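Local coordinates for protein VipE (Legionella pneumophila subsp. pneumophila str. Philadelphia 1, PDB 4QN8) that is an effector of the pathogen, its molecular role not established, represented here by the N-terminal, all-helical part of the protein, at residues Pro4-Gln7 and Thr8-Ile12; His56-Met59 and Asp60-Asp64; Thr117-Glu120 and Glu121-Asn124; Asn136-Asp139 and Asn140-Val144. One frame throughout, in Å; residues are numbered along the deposited sequence.

All four interactions are local, each within one helical turn or two. Interactions 1 and 2 lie at the N-terminal ends of helix 6-20 and helix 58-69, with centres about 11 Å apart. Asp64 joins them: its OD2 is 2.6 Å from Thr8 OG1 and 2.9 Å from Leu5 N, both probable hydrogen bonds. Interaction 3 is on the opposite side of the chain's centre from both. Interactions 3 and 4 are about 14 Å apart between centres. They touch through Lys142, which forms a salt bridge with Glu120, and through Phe123, whose CE1 is 3.8 Å from Leu141 CD2. Beta-mercaptoethanol lies near Lys58 and near Thr117, probably from the crystallisation liquor.

Interaction 1 of 4, residues Pro4-Gln7 and Thr8-Ile12; sequences PLTQ and TQRLI
Leu5 and Gln9 meet in the first turn of helix 6-20, where Leu5 holds the N-cap position. The backbone bonds come first. Gln9 N donates to Leu5 O at 3.0 Å, and Arg10 N to Thr6 O at 2.9 Å. Leu11 N closes the next step on Gln7 O. These bonds from residue i to i-4 define the start of an alpha helix.

The apolar contacts are spread round the turn. Pro4 CB rests on Thr8 CG2 at 3.8 Å. Pro4 CG meets Gln9 CG at 3.7 Å, the proline and the glutamine chain crossing near a right angle. Gln7 CG lies 3.9 Å from Leu11 CD1, with the two side chains side by side and pointing the same way.

The polar ends bond to neighbouring parts of the chain. Thr6 OG1 bonds to Asp53, Gln7 OE1 to Thr39 N, and Thr8 OG1 to Asp64. Asp64 also takes Leu5 N, which ties this helix start to helix 58-69.

Arg10 bends at chi2 (-70°), which brings its guanidinium back over Thr6. Thr6 CG2 sits 3.6 Å above one guanidinium face, offset toward the rim.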
ATOM      1  N   PRO A   4       8.214 -10.601  11.174  1.00 37.04           N
ATOM      2  CA  PRO A   4       7.044  -9.766  10.871  1.00 30.91           C
ATOM      3  C   PRO A   4       5.877 -10.088  11.800  1.00 28.00           C
ATOM      4  O   PRO A   4       5.934 -11.070  12.540  1.00 27.17           O
ATOM      5  CB  PRO A   4       6.682 -10.169   9.438  1.00 36.03           C
ATOM      6  CG  PRO A   4       7.285 -11.531   9.253  1.00 39.59           C
ATOM      7  CD  PRO A   4       8.534 -11.538  10.081  1.00 33.03           C
ATOM      8  N   LEU A   5       4.830  -9.268  11.759  1.00 21.79           N
ATOM      9  CA  LEU A   5       3.602  -9.562  12.480  1.00 20.55           C
ATOM     10  C   LEU A   5       3.021 -10.891  12.018  1.00 20.70           C
ATOM     11  O   LEU A   5       3.210 -11.283  10.858  1.00 26.47           O
ATOM     12  CB  LEU A   5       2.569  -8.479  12.193  1.00 20.54           C
ATOM     13  CG  LEU A   5       2.971  -7.076  12.646  1.00 25.17           C
ATOM     14  CD1 LEU A   5       2.041  -6.021  12.060  1.00 26.26           C
ATOM     15  CD2 LEU A   5       2.928  -7.043  14.154  1.00 27.66           C
ATOM     16  N   THR A   6       2.313 -11.576  12.917  1.00 19.95           N
ATOM     17  CA  THR A   6       1.647 -12.824  12.556  1.00 24.33           C
ATOM     18  C   THR A   6       0.639 -12.586  11.430  1.00 25.80           C
ATOM     19  O   THR A   6       0.546 -13.373  10.482  1.00 26.78           O
ATOM     20  CB  THR A   6       0.976 -13.476  13.773  1.00 28.09           C
ATOM     21  OG1 THR A   6       1.980 -13.754  14.762  1.00 30.77           O
ATOM     22  CG2 THR A   6       0.291 -14.779  13.372  1.00 29.42           C
ATOM     23  N   GLN A   7      -0.097 -11.481  11.523  1.00 24.27           N
ATOM     24  CA  GLN A   7      -1.028 -11.074  10.478  1.00 23.43           C
ATOM     25  C   GLN A   7      -0.334 -11.046   9.107  1.00 22.74           C
ATOM     26  O   GLN A   7      -0.859 -11.558   8.113  1.00 26.23           O
ATOM     27  CB  GLN A   7      -1.578  -9.688  10.828  1.00 29.92           C
ATOM     28  CG  GLN A   7      -2.478  -9.092   9.789  1.00 34.63           C
ATOM     29  CD  GLN A   7      -3.075  -7.762  10.218  1.00 30.16           C
ATOM     30  OE1 GLN A   7      -3.848  -7.168   9.476  1.00 31.58           O
ATOM     31  NE2 GLN A   7      -2.732  -7.299  11.427  1.00 31.00           N
ATOM     32  N   THR A   8       0.859 -10.463   9.068  1.00 20.80           N
ATOM     33  CA  THR A   8       1.636 -10.381   7.838  1.00 19.87           C
ATOM     34  C   THR A   8       1.987 -11.767   7.328  1.00 20.23           C
ATOM     35  O   THR A   8       1.811 -12.068   6.147  1.00 21.20           O
ATOM     36  CB  THR A   8       2.926  -9.608   8.072  1.00 21.46           C
ATOM     37  OG1 THR A   8       2.599  -8.228   8.256  1.00 21.20           O
ATOM     38  CG2 THR A   8       3.887  -9.750   6.877  1.00 21.56           C
ATOM     39  N   GLN A   9       2.476 -12.612   8.223  1.00 22.39           N
ATOM     40  CA  GLN A   9       2.875 -13.964   7.838  1.00 22.24           C
ATOM     41  C   GLN A   9       1.724 -14.742   7.219  1.00 23.54           C
ATOM     42  O   GLN A   9       1.913 -15.459   6.233  1.00 21.00           O
ATOM     43  CB  GLN A   9       3.408 -14.734   9.047  1.00 20.18           C
ATOM     44  CG  GLN A   9       4.700 -14.164   9.639  1.00 23.03           C
ATOM     45  CD  GLN A   9       5.006 -14.748  11.006  1.00 37.45           C
ATOM     46  OE1 GLN A   9       4.245 -15.566  11.529  1.00 46.33           O
ATOM     47  NE2 GLN A   9       6.123 -14.331  11.591  1.00 47.58           N
ATOM     48  N   ARG A  10       0.537 -14.624   7.812  1.00 21.23           N
ATOM     49  CA  ARG A  10      -0.599 -15.417   7.344  1.00 21.36           C
ATOM     50  C   ARG A  10      -1.028 -14.914   5.974  1.00 26.40           C
ATOM     51  O   ARG A  10      -1.321 -15.708   5.086  1.00 21.28           O
ATOM     52  CB  ARG A  10      -1.760 -15.367   8.337  1.00 20.99           C
ATOM     53  CG  ARG A  10      -1.393 -15.875   9.734  1.00 21.47           C
ATOM     54  CD  ARG A  10      -1.158 -17.375   9.755  1.00 26.23           C
ATOM     55  NE  ARG A  10      -0.583 -17.814  11.025  1.00 25.61           N
ATOM     56  CZ  ARG A  10      -1.289 -18.052  12.127  1.00 32.31           C
ATOM     57  NH1 ARG A  10      -2.613 -17.910  12.125  1.00 26.19           N
ATOM     58  NH2 ARG A  10      -0.674 -18.448  13.233  1.00 29.63           N
ATOM     59  N   LEU A  11      -1.053 -13.597   5.797  1.00 21.24           N
ATOM     60  CA  LEU A  11      -1.476 -13.031   4.520  1.00 26.60           C
ATOM     61  C   LEU A  11      -0.437 -13.277   3.419  1.00 24.61           C
ATOM     62  O   LEU A  11      -0.800 -13.519   2.262  1.00 24.39           O
ATOM     63  CB  LEU A  11      -1.840 -11.547   4.662  1.00 18.66           C
ATOM     64  CG  LEU A  11      -3.047 -11.354   5.590  1.00 25.02           C
ATOM     65  CD1 LEU A  11      -3.217  -9.914   6.036  1.00 22.77           C
ATOM     66  CD2 LEU A  11      -4.339 -11.823   4.927  1.00 27.87           C
ATOM     67  N   ILE A  12       0.847 -13.262   3.782  1.00 22.66           N
ATOM     68  CA  ILE A  12       1.900 -13.631   2.830  1.00 22.29           C
ATOM     69  C   ILE A  12       1.764 -15.112   2.472  1.00 29.05           C
ATOM     70  O   ILE A  12       1.911 -15.497   1.307  1.00 26.46           O
ATOM     71  CB  ILE A  12       3.311 -13.357   3.378  1.00 22.21           C
ATOM     72  CG1 ILE A  12       3.507 -11.865   3.631  1.00 23.21           C
ATOM     73  CG2 ILE A  12       4.376 -13.852   2.401  1.00 24.82           C
ATOM     74  CD1 ILE A  12       4.024 -11.085   2.450  1.00 31.97           C
TER

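Interaction 2 of 4, residues His56-Met59 and Asp60-Asp64; sequences HSKM and DAIKD
The His56 ring and the Asp60 carboxylate are the flat groups here. Ala61 CB approaches the His56 ring at CD2, 3.9 Å away. The ring is held by its nitrogens, as ND1 bonds to Ser52 O and NE2 weakly to Thr39 O. Ser57 N donates to Asp60 OD2 at 2.9 Å, and the bond is nearly straight at the hydrogen (169°). It meets the Asp60 carboxylate from above, about 38° out of its plane. His56 CB packs on Asp60 CB at 3.8 Å.

The return bond runs from Asp60 N to Ser57 OG, also 2.9 Å. Ser57 OG stands between the backbone N and the carbonyl carbon (chi1 70°), and this brings it to Asp60 N. The Asp60 charge lies at the N-terminal end of the helix, which would probably stabilise it.

Further along, Ile62 N donates to Lys58 O and Lys63 N to Met59 O, the latter at 2.8 Å. Met59 is a selenomethionine. Its chain bends at chi2 and chi3, and SE comes 3.7 Å from Lys63 CG. Met59 CG lies 3.6 Å from Lys63 CE, the two chains crossing at about a right angle. Lys63 also makes a cation-pi contact with Phe152. The end of Lys58 bonds to Pro35 O, and Ile62 packs on helix 103-114. The paired bonds between Ser57 and Asp60 form a capping box, a classic way to begin an alpha helix, here helix 58-69.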
ATOM      1  N   HIS A  56      -0.412  -2.468  17.156  1.00 20.80           N
ATOM      2  CA  HIS A  56      -0.160  -1.982  15.798  1.00 27.38           C
ATOM      3  C   HIS A  56      -1.374  -1.285  15.191  1.00 23.72           C
ATOM      4  O   HIS A  56      -2.507  -1.744  15.321  1.00 22.19           O
ATOM      5  CB  HIS A  56       0.332  -3.108  14.874  1.00 26.64           C
ATOM      6  CG  HIS A  56      -0.667  -4.207  14.667  1.00 27.54           C
ATOM      7  ND1 HIS A  56      -0.616  -5.387  15.385  1.00 21.64           N
ATOM      8  CD2 HIS A  56      -1.725  -4.313  13.841  1.00 29.84           C
ATOM      9  CE1 HIS A  56      -1.623  -6.164  15.008  1.00 30.15           C
ATOM     10  NE2 HIS A  56      -2.304  -5.544  14.071  1.00 31.62           N
ATOM     11  N   SER A  57      -1.125  -0.166  14.532  1.00 21.00           N
ATOM     12  CA  SER A  57      -2.176   0.504  13.789  1.00 21.72           C
ATOM     13  C   SER A  57      -2.472  -0.248  12.506  1.00 20.62           C
ATOM     14  O   SER A  57      -1.740  -1.174  12.118  1.00 20.81           O
ATOM     15  CB  SER A  57      -1.761   1.935  13.449  1.00 18.40           C
ATOM     16  OG  SER A  57      -0.726   1.933  12.487  1.00 19.11           O
ATOM     17  N   LYS A  58      -3.540   0.160  11.827  1.00 23.82           N
ATOM     18  CA  LYS A  58      -3.832  -0.405  10.512  1.00 23.95           C
ATOM     19  C   LYS A  58      -2.699  -0.150   9.523  1.00 21.48           C
ATOM     20  O   LYS A  58      -2.249  -1.078   8.841  1.00 21.46           O
ATOM     21  CB  LYS A  58      -5.165   0.119   9.973  1.00 26.03           C
ATOM     22  CG  LYS A  58      -5.528  -0.420   8.598  1.00 25.05           C
ATOM     23  CD  LYS A  58      -6.939   0.011   8.220  1.00 25.36           C
ATOM     24  CE  LYS A  58      -7.281  -0.413   6.798  1.00 26.90           C
ATOM     25  NZ  LYS A  58      -8.762  -0.293   6.601  1.00 31.22           N
HETATM   26  N   MSE A  59      -2.213   1.091   9.444  1.00 17.88           N
HETATM   27  CA  MSE A  59      -1.062   1.355   8.586  1.00 16.94           C
HETATM   28  C   MSE A  59       0.187   0.583   9.006  1.00 17.69           C
HETATM   29  O   MSE A  59       0.928   0.113   8.139  1.00 19.66           O
HETATM   30  CB  MSE A  59      -0.743   2.842   8.439  1.00 22.01           C
HETATM   31  CG  MSE A  59       0.505   3.060   7.570  1.00 22.57           C
HETATM   32 SE   MSE A  59       0.304   2.251   5.782  0.38 37.29          SE
HETATM   33  CE  MSE A  59      -1.197   3.399   5.448  1.00 14.09           C
ATOM     34  N   ASP A  60       0.422   0.427  10.309  1.00 21.83           N
ATOM     35  CA  ASP A  60       1.564  -0.381  10.753  1.00 19.71           C
ATOM     36  C   ASP A  60       1.498  -1.770  10.118  1.00 16.24           C
ATOM     37  O   ASP A  60       2.515  -2.315   9.685  1.00 15.43           O
ATOM     38  CB  ASP A  60       1.561  -0.553  12.275  1.00 17.70           C
ATOM     39  CG  ASP A  60       1.967   0.711  13.029  1.00 22.56           C
ATOM     40  OD1 ASP A  60       2.640   1.590  12.439  1.00 24.20           O
ATOM     41  OD2 ASP A  60       1.607   0.806  14.232  1.00 21.33           O
ATOM     42  N   ALA A  61       0.301  -2.346  10.083  1.00 17.83           N
ATOM     43  CA  ALA A  61       0.139  -3.714   9.590  1.00 20.00           C
ATOM     44  C   ALA A  61       0.353  -3.799   8.084  1.00 20.85           C
ATOM     45  O   ALA A  61       0.990  -4.735   7.582  1.00 19.49           O
ATOM     46  CB  ALA A  61      -1.231  -4.239   9.955  1.00 18.15           C
ATOM     47  N   ILE A  62      -0.200  -2.834   7.354  1.00 18.22           N
ATOM     48  CA  ILE A  62      -0.014  -2.792   5.904  1.00 18.12           C
ATOM     49  C   ILE A  62       1.462  -2.566   5.554  1.00 15.59           C
ATOM     50  O   ILE A  62       2.008  -3.216   4.654  1.00 18.13           O
ATOM     51  CB  ILE A  62      -0.897  -1.694   5.252  1.00 22.07           C
ATOM     52  CG1 ILE A  62      -2.374  -1.898   5.628  1.00 21.23           C
ATOM     53  CG2 ILE A  62      -0.696  -1.681   3.739  1.00 21.53           C
ATOM     54  CD1 ILE A  62      -3.334  -0.884   5.006  1.00 23.97           C
ATOM     55  N   LYS A  63       2.113  -1.648   6.270  1.00 18.25           N
ATOM     56  CA  LYS A  63       3.531  -1.379   6.060  1.00 17.23           C
ATOM     57  C   LYS A  63       4.332  -2.656   6.247  1.00 20.64           C
ATOM     58  O   LYS A  63       5.229  -2.966   5.455  1.00 19.45           O
ATOM     59  CB  LYS A  63       4.029  -0.333   7.072  1.00 20.14           C
ATOM     60  CG  LYS A  63       3.722   1.127   6.739  1.00 25.12           C
ATOM     61  CD  LYS A  63       4.285   1.983   7.873  1.00 25.02           C
ATOM     62  CE  LYS A  63       4.046   3.458   7.713  1.00 30.99           C
ATOM     63  NZ  LYS A  63       4.494   4.129   8.968  1.00 28.71           N
ATOM     64  N   ASP A  64       4.007  -3.396   7.301  1.00 18.91           N
ATOM     65  CA  ASP A  64       4.760  -4.605   7.626  1.00 19.95           C
ATOM     66  C   ASP A  64       4.637  -5.612   6.483  1.00 17.89           C
ATOM     67  O   ASP A  64       5.621  -6.254   6.096  1.00 19.57           O
ATOM     68  CB  ASP A  64       4.276  -5.186   8.960  1.00 21.30           C
ATOM     69  CG  ASP A  64       5.179  -6.292   9.487  1.00 25.28           C
ATOM     70  OD1 ASP A  64       6.341  -6.001   9.857  1.00 26.01           O
ATOM     71  OD2 ASP A  64       4.723  -7.453   9.538  1.00 21.89           O
TER

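Interaction 3 of 4, residues Thr117-Glu120 and Glu121-Asn124; sequences TKAE and EHFN
Lys118 and Glu121 form a salt bridge three residues apart. Lys118 CG is anti to its own backbone N (chi1 -173°), then the chain bends at chi2 and carries NZ back toward Glu121. Glu121 runs extended beyond CG, and its carboxylate crosses the end of the lysine at a slant. Lys118 NZ is 3.4 Å from Glu121 OE1, a weak bond, and 3.5 Å from Glu121 OE2. A long, weak ion pair also links the lysine to Glu76.

Glu120 is folded as well. Its chain bends at chi2 (63°), which turns the carboxylate toward the ring of Phe123. Glu120 OE1 is 3.8 Å from Phe123 CD2, and the carboxylate and ring planes are 32° apart. The backbone of the same glutamate borders this ring: Glu120 O lies at its edge, 3.3 Å from Phe123 CD2. The other oxygen, Glu120 OE2, makes a salt bridge with Lys142 of helix 135-154.

His122 CD2 lies 3.3 Å from Ala119 O. The His122 ring stacks on His79 and its NE2 bonds to Glu111, which fixes the imidazole against helices 75-88 and 103-114.

The backbone bonds join residues three apart. Glu121 N donates weakly to Lys118 O, His122 N to Ala119 O at 3.1 Å, and Phe123 N to Glu120 O at 3.2 Å. Asn124 N then bonds to Glu121 O. Such a run of i to i-3 bonds is the signature of a 3-10 helix, here between helices 116-119 and 126-131.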
ATOM      1  N   THR A 117      11.747   7.196 -10.071  1.00 26.11           N
ATOM      2  CA  THR A 117      11.574   7.588 -11.476  1.00 29.01           C
ATOM      3  C   THR A 117      10.459   6.797 -12.159  1.00 27.76           C
ATOM      4  O   THR A 117       9.652   7.352 -12.916  1.00 29.31           O
ATOM      5  CB  THR A 117      12.870   7.414 -12.285  1.00 32.58           C
ATOM      6  OG1 THR A 117      13.894   8.250 -11.731  1.00 36.86           O
ATOM      7  CG2 THR A 117      12.647   7.795 -13.744  1.00 35.77           C
ATOM      8  N   LYS A 118      10.429   5.493 -11.898  1.00 20.94           N
ATOM      9  CA  LYS A 118       9.395   4.625 -12.446  1.00 30.90           C
ATOM     10  C   LYS A 118       8.035   4.878 -11.796  1.00 25.71           C
ATOM     11  O   LYS A 118       6.998   4.846 -12.461  1.00 19.15           O
ATOM     12  CB  LYS A 118       9.793   3.164 -12.258  1.00 36.20           C
ATOM     13  CG  LYS A 118       8.857   2.186 -12.934  1.00 42.46           C
ATOM     14  CD  LYS A 118       8.717   2.502 -14.419  1.00 54.89           C
ATOM     15  CE  LYS A 118       8.040   1.363 -15.160  1.00 51.03           C
ATOM     16  NZ  LYS A 118       7.783   1.703 -16.588  1.00 52.45           N
ATOM     17  N   ALA A 119       8.036   5.133 -10.496  1.00 20.97           N
ATOM     18  CA  ALA A 119       6.778   5.303  -9.761  1.00 19.51           C
ATOM     19  C   ALA A 119       6.049   6.581 -10.159  1.00 16.35           C
ATOM     20  O   ALA A 119       4.814   6.690 -10.012  1.00 18.30           O
ATOM     21  CB  ALA A 119       7.030   5.287  -8.283  1.00 22.74           C
ATOM     22  N   GLU A 120       6.800   7.548 -10.669  1.00 18.81           N
ATOM     23  CA  GLU A 120       6.214   8.822 -11.073  1.00 21.01           C
ATOM     24  C   GLU A 120       5.099   8.663 -12.112  1.00 28.94           C
ATOM     25  O   GLU A 120       4.169   9.475 -12.165  1.00 24.51           O
ATOM     26  CB  GLU A 120       7.303   9.760 -11.600  1.00 25.10           C
ATOM     27  CG  GLU A 120       6.832  11.165 -11.846  1.00 34.06           C
ATOM     28  CD  GLU A 120       6.365  11.870 -10.582  1.00 28.22           C
ATOM     29  OE1 GLU A 120       6.640  11.383  -9.453  1.00 32.71           O
ATOM     30  OE2 GLU A 120       5.727  12.928 -10.727  1.00 39.71           O
ATOM     31  N   GLU A 121       5.179   7.610 -12.920  1.00 22.67           N
ATOM     32  CA  GLU A 121       4.193   7.386 -13.974  1.00 22.88           C
ATOM     33  C   GLU A 121       2.771   7.129 -13.440  1.00 19.59           C
ATOM     34  O   GLU A 121       1.791   7.303 -14.167  1.00 23.85           O
ATOM     35  CB  GLU A 121       4.640   6.240 -14.885  1.00 26.00           C
ATOM     36  CG  GLU A 121       6.007   6.458 -15.537  1.00 38.47           C
ATOM     37  CD  GLU A 121       6.472   5.253 -16.343  1.00 52.27           C
ATOM     38  OE1 GLU A 121       5.656   4.322 -16.549  1.00 50.36           O
ATOM     39  OE2 GLU A 121       7.651   5.235 -16.770  1.00 59.50           O
ATOM     40  N   HIS A 122       2.663   6.721 -12.184  1.00 19.68           N
ATOM     41  CA  HIS A 122       1.355   6.403 -11.599  1.00 21.60           C
ATOM     42  C   HIS A 122       0.491   7.648 -11.443  1.00 21.04           C
ATOM     43  O   HIS A 122      -0.742   7.555 -11.398  1.00 21.38           O
ATOM     44  CB  HIS A 122       1.495   5.733 -10.235  1.00 19.02           C
ATOM     45  CG  HIS A 122       2.087   4.363 -10.283  1.00 19.58           C
ATOM     46  ND1 HIS A 122       1.573   3.356 -11.072  1.00 18.55           N
ATOM     47  CD2 HIS A 122       3.139   3.826  -9.619  1.00 22.19           C
ATOM     48  CE1 HIS A 122       2.295   2.257 -10.896  1.00 18.40           C
ATOM     49  NE2 HIS A 122       3.239   2.519 -10.016  1.00 16.88           N
ATOM     50  N   PHE A 123       1.130   8.813 -11.360  1.00 19.99           N
ATOM     51  CA  PHE A 123       0.388  10.064 -11.181  1.00 22.39           C
ATOM     52  C   PHE A 123      -0.262  10.536 -12.465  1.00 25.24           C
ATOM     53  O   PHE A 123      -1.035  11.488 -12.454  1.00 27.66           O
ATOM     54  CB  PHE A 123       1.290  11.145 -10.580  1.00 21.72           C
ATOM     55  CG  PHE A 123       1.818  10.772  -9.227  1.00 22.95           C
ATOM     56  CD1 PHE A 123       1.065  10.997  -8.086  1.00 24.77           C
ATOM     57  CD2 PHE A 123       3.038  10.135  -9.097  1.00 23.18           C
ATOM     58  CE1 PHE A 123       1.539  10.628  -6.836  1.00 21.54           C
ATOM     59  CE2 PHE A 123       3.517   9.763  -7.849  1.00 18.38           C
ATOM     60  CZ  PHE A 123       2.767  10.005  -6.721  1.00 22.35           C
ATOM     61  N   ASN A 124       0.058   9.858 -13.564  1.00 26.59           N
ATOM     62  CA  ASN A 124      -0.575  10.098 -14.857  1.00 27.70           C
ATOM     63  C   ASN A 124      -1.775   9.190 -15.125  1.00 25.64           C
ATOM     64  O   ASN A 124      -2.468   9.345 -16.136  1.00 29.33           O
ATOM     65  CB  ASN A 124       0.448   9.925 -15.983  1.00 29.85           C
ATOM     66  CG  ASN A 124       1.475  11.031 -16.008  1.00 43.64           C
ATOM     67  OD1 ASN A 124       1.195  12.163 -15.607  1.00 49.99           O
ATOM     68  ND2 ASN A 124       2.678  10.712 -16.485  1.00 47.00           N
TER

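Interaction 4 of 4, residues Asn136-Asp139 and Asn140-Val144; sequences NDID and NLKAV
Ile138 and Lys142, and Asn136 and Asn140, are neighbours one turn apart near the start of helix 135-154. This is a local contact, largely at the surface. The backbone carries most of it. Asn140 N donates to Asn136 O at 3.0 Å, Leu141 N to Asp137 O, and Lys142 N to Ile138 O. Ala143 N reaches Asp139 O at 2.9 Å.

On one side Ile138 CG2 lies 4.0 Å from Lys142 CE. The lysine chain is extended beyond CG, which carries CE past the isoleucine. Its NZ is paired with Glu120, and the lysine also has a cation-pi contact with Phe123. Ile138 CD1 comes within 4.5 Å of Leu141 CD2, a loose apolar contact, and both residues pack on Val128 and Phe132.

The backbone bonds, each from i to i-4, make an alpha helix, which widens into a pi-type turn at residues 141-144. The helix is amphipathic here: Leu141 is buried, while Asn136, Asp139 and Asn140 are exposed. Asp137 turns back to the helix start, where its OD2 accepts from Gly134 N.

The two asparagine amides meet on the exposed side. Asn136 ND2 and Asn140 ND2 are 3.3 Å apart. As modelled, both are donors and no bond joins them. Their amide planes are close to perpendicular, at 84°. Asn140 CB rests 3.7 Å from Asn136 O.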
ATOM      1  N   ASN A 136      -2.150  21.163  -7.373  1.00 34.44           N
ATOM      2  CA  ASN A 136      -2.034  21.215  -5.924  1.00 30.90           C
ATOM      3  C   ASN A 136      -2.558  19.950  -5.228  1.00 26.51           C
ATOM      4  O   ASN A 136      -2.046  19.539  -4.167  1.00 25.08           O
ATOM      5  CB  ASN A 136      -2.738  22.459  -5.398  1.00 41.25           C
ATOM      6  CG  ASN A 136      -2.273  22.837  -4.025  1.00 42.14           C
ATOM      7  OD1 ASN A 136      -1.169  23.359  -3.855  1.00 50.68           O
ATOM      8  ND2 ASN A 136      -3.107  22.576  -3.026  1.00 40.21           N
ATOM      9  N   ASP A 137      -3.570  19.320  -5.823  1.00 22.77           N
ATOM     10  CA  ASP A 137      -4.052  18.043  -5.316  1.00 18.27           C
ATOM     11  C   ASP A 137      -2.924  17.014  -5.385  1.00 22.78           C
ATOM     12  O   ASP A 137      -2.710  16.236  -4.454  1.00 22.97           O
ATOM     13  CB  ASP A 137      -5.252  17.539  -6.140  1.00 22.62           C
ATOM     14  CG  ASP A 137      -6.425  18.494  -6.119  1.00 32.97           C
ATOM     15  OD1 ASP A 137      -6.737  19.036  -5.035  1.00 28.75           O
ATOM     16  OD2 ASP A 137      -7.033  18.708  -7.193  1.00 31.06           O
ATOM     17  N   ILE A 138      -2.203  17.013  -6.503  1.00 20.63           N
ATOM     18  CA  ILE A 138      -1.113  16.054  -6.694  1.00 17.45           C
ATOM     19  C   ILE A 138       0.020  16.400  -5.745  1.00 18.63           C
ATOM     20  O   ILE A 138       0.637  15.519  -5.157  1.00 17.24           O
ATOM     21  CB  ILE A 138      -0.599  16.089  -8.145  1.00 20.35           C
ATOM     22  CG1 ILE A 138      -1.639  15.472  -9.085  1.00 22.52           C
ATOM     23  CG2 ILE A 138       0.755  15.375  -8.282  1.00 21.44           C
ATOM     24  CD1 ILE A 138      -1.936  14.015  -8.790  1.00 22.30           C
ATOM     25  N   ASP A 139       0.298  17.696  -5.599  1.00 21.73           N
ATOM     26  CA  ASP A 139       1.355  18.159  -4.690  1.00 24.11           C
ATOM     27  C   ASP A 139       1.148  17.668  -3.256  1.00 26.30           C
ATOM     28  O   ASP A 139       2.083  17.179  -2.628  1.00 26.81           O
ATOM     29  CB  ASP A 139       1.421  19.680  -4.681  1.00 25.15           C
ATOM     30  CG  ASP A 139       2.125  20.252  -5.908  1.00 39.08           C
ATOM     31  OD1 ASP A 139       2.343  19.506  -6.884  1.00 41.44           O
ATOM     32  OD2 ASP A 139       2.462  21.455  -5.889  1.00 41.65           O
ATOM     33  N   ASN A 140      -0.068  17.823  -2.736  1.00 22.70           N
ATOM     34  CA  ASN A 140      -0.372  17.346  -1.384  1.00 22.92           C
ATOM     35  C   ASN A 140      -0.372  15.826  -1.295  1.00 19.71           C
ATOM     36  O   ASN A 140       0.010  15.257  -0.262  1.00 20.56           O
ATOM     37  CB  ASN A 140      -1.702  17.913  -0.871  1.00 22.44           C
ATOM     38  CG  ASN A 140      -1.607  19.377  -0.496  1.00 29.56           C
ATOM     39  OD1 ASN A 140      -0.605  19.826   0.068  1.00 41.81           O
ATOM     40  ND2 ASN A 140      -2.657  20.129  -0.804  1.00 32.02           N
ATOM     41  N   LEU A 141      -0.822  15.159  -2.360  1.00 19.01           N
ATOM     42  CA  LEU A 141      -0.783  13.694  -2.404  1.00 18.11           C
ATOM     43  C   LEU A 141       0.650  13.227  -2.178  1.00 18.20           C
ATOM     44  O   LEU A 141       0.902  12.312  -1.382  1.00 18.73           O
ATOM     45  CB  LEU A 141      -1.329  13.156  -3.735  1.00 14.96           C
ATOM     46  CG  LEU A 141      -1.238  11.640  -3.975  1.00 17.21           C
ATOM     47  CD1 LEU A 141      -1.903  10.894  -2.813  1.00 14.87           C
ATOM     48  CD2 LEU A 141      -1.881  11.234  -5.309  1.00 19.85           C
ATOM     49  N   LYS A 142       1.600  13.872  -2.851  1.00 19.20           N
ATOM     50  CA  LYS A 142       3.002  13.496  -2.707  1.00 17.62           C
ATOM     51  C   LYS A 142       3.628  13.946  -1.387  1.00 18.51           C
ATOM     52  O   LYS A 142       4.278  13.148  -0.692  1.00 18.75           O
ATOM     53  CB  LYS A 142       3.829  14.036  -3.882  1.00 23.03           C
ATOM     54  CG  LYS A 142       3.510  13.375  -5.213  1.00 25.33           C
ATOM     55  CD  LYS A 142       4.337  14.008  -6.319  1.00 29.85           C
ATOM     56  CE  LYS A 142       4.080  13.334  -7.659  1.00 29.06           C
ATOM     57  NZ  LYS A 142       4.841  14.030  -8.742  1.00 32.19           N
ATOM     58  N   ALA A 143       3.444  15.215  -1.050  1.00 18.73           N
ATOM     59  CA  ALA A 143       4.195  15.818   0.054  1.00 17.84           C
ATOM     60  C   ALA A 143       3.583  15.523   1.418  1.00 18.73           C
ATOM     61  O   ALA A 143       4.293  15.504   2.420  1.00 21.21           O
ATOM     62  CB  ALA A 143       4.331  17.313  -0.145  1.00 25.27           C
ATOM     63  N   VAL A 144       2.266  15.321   1.467  1.00 22.67           N
ATOM     64  CA  VAL A 144       1.598  15.106   2.756  1.00 20.01           C
ATOM     65  C   VAL A 144       1.123  13.670   2.933  1.00 22.97           C
ATOM     66  O   VAL A 144       1.402  13.034   3.959  1.00 25.02           O
ATOM     67  CB  VAL A 144       0.404  16.059   2.939  1.00 16.93           C
ATOM     68  CG1 VAL A 144      -0.343  15.740   4.233  1.00 19.38           C
ATOM     69  CG2 VAL A 144       0.886  17.508   2.924  1.00 18.17           C
TER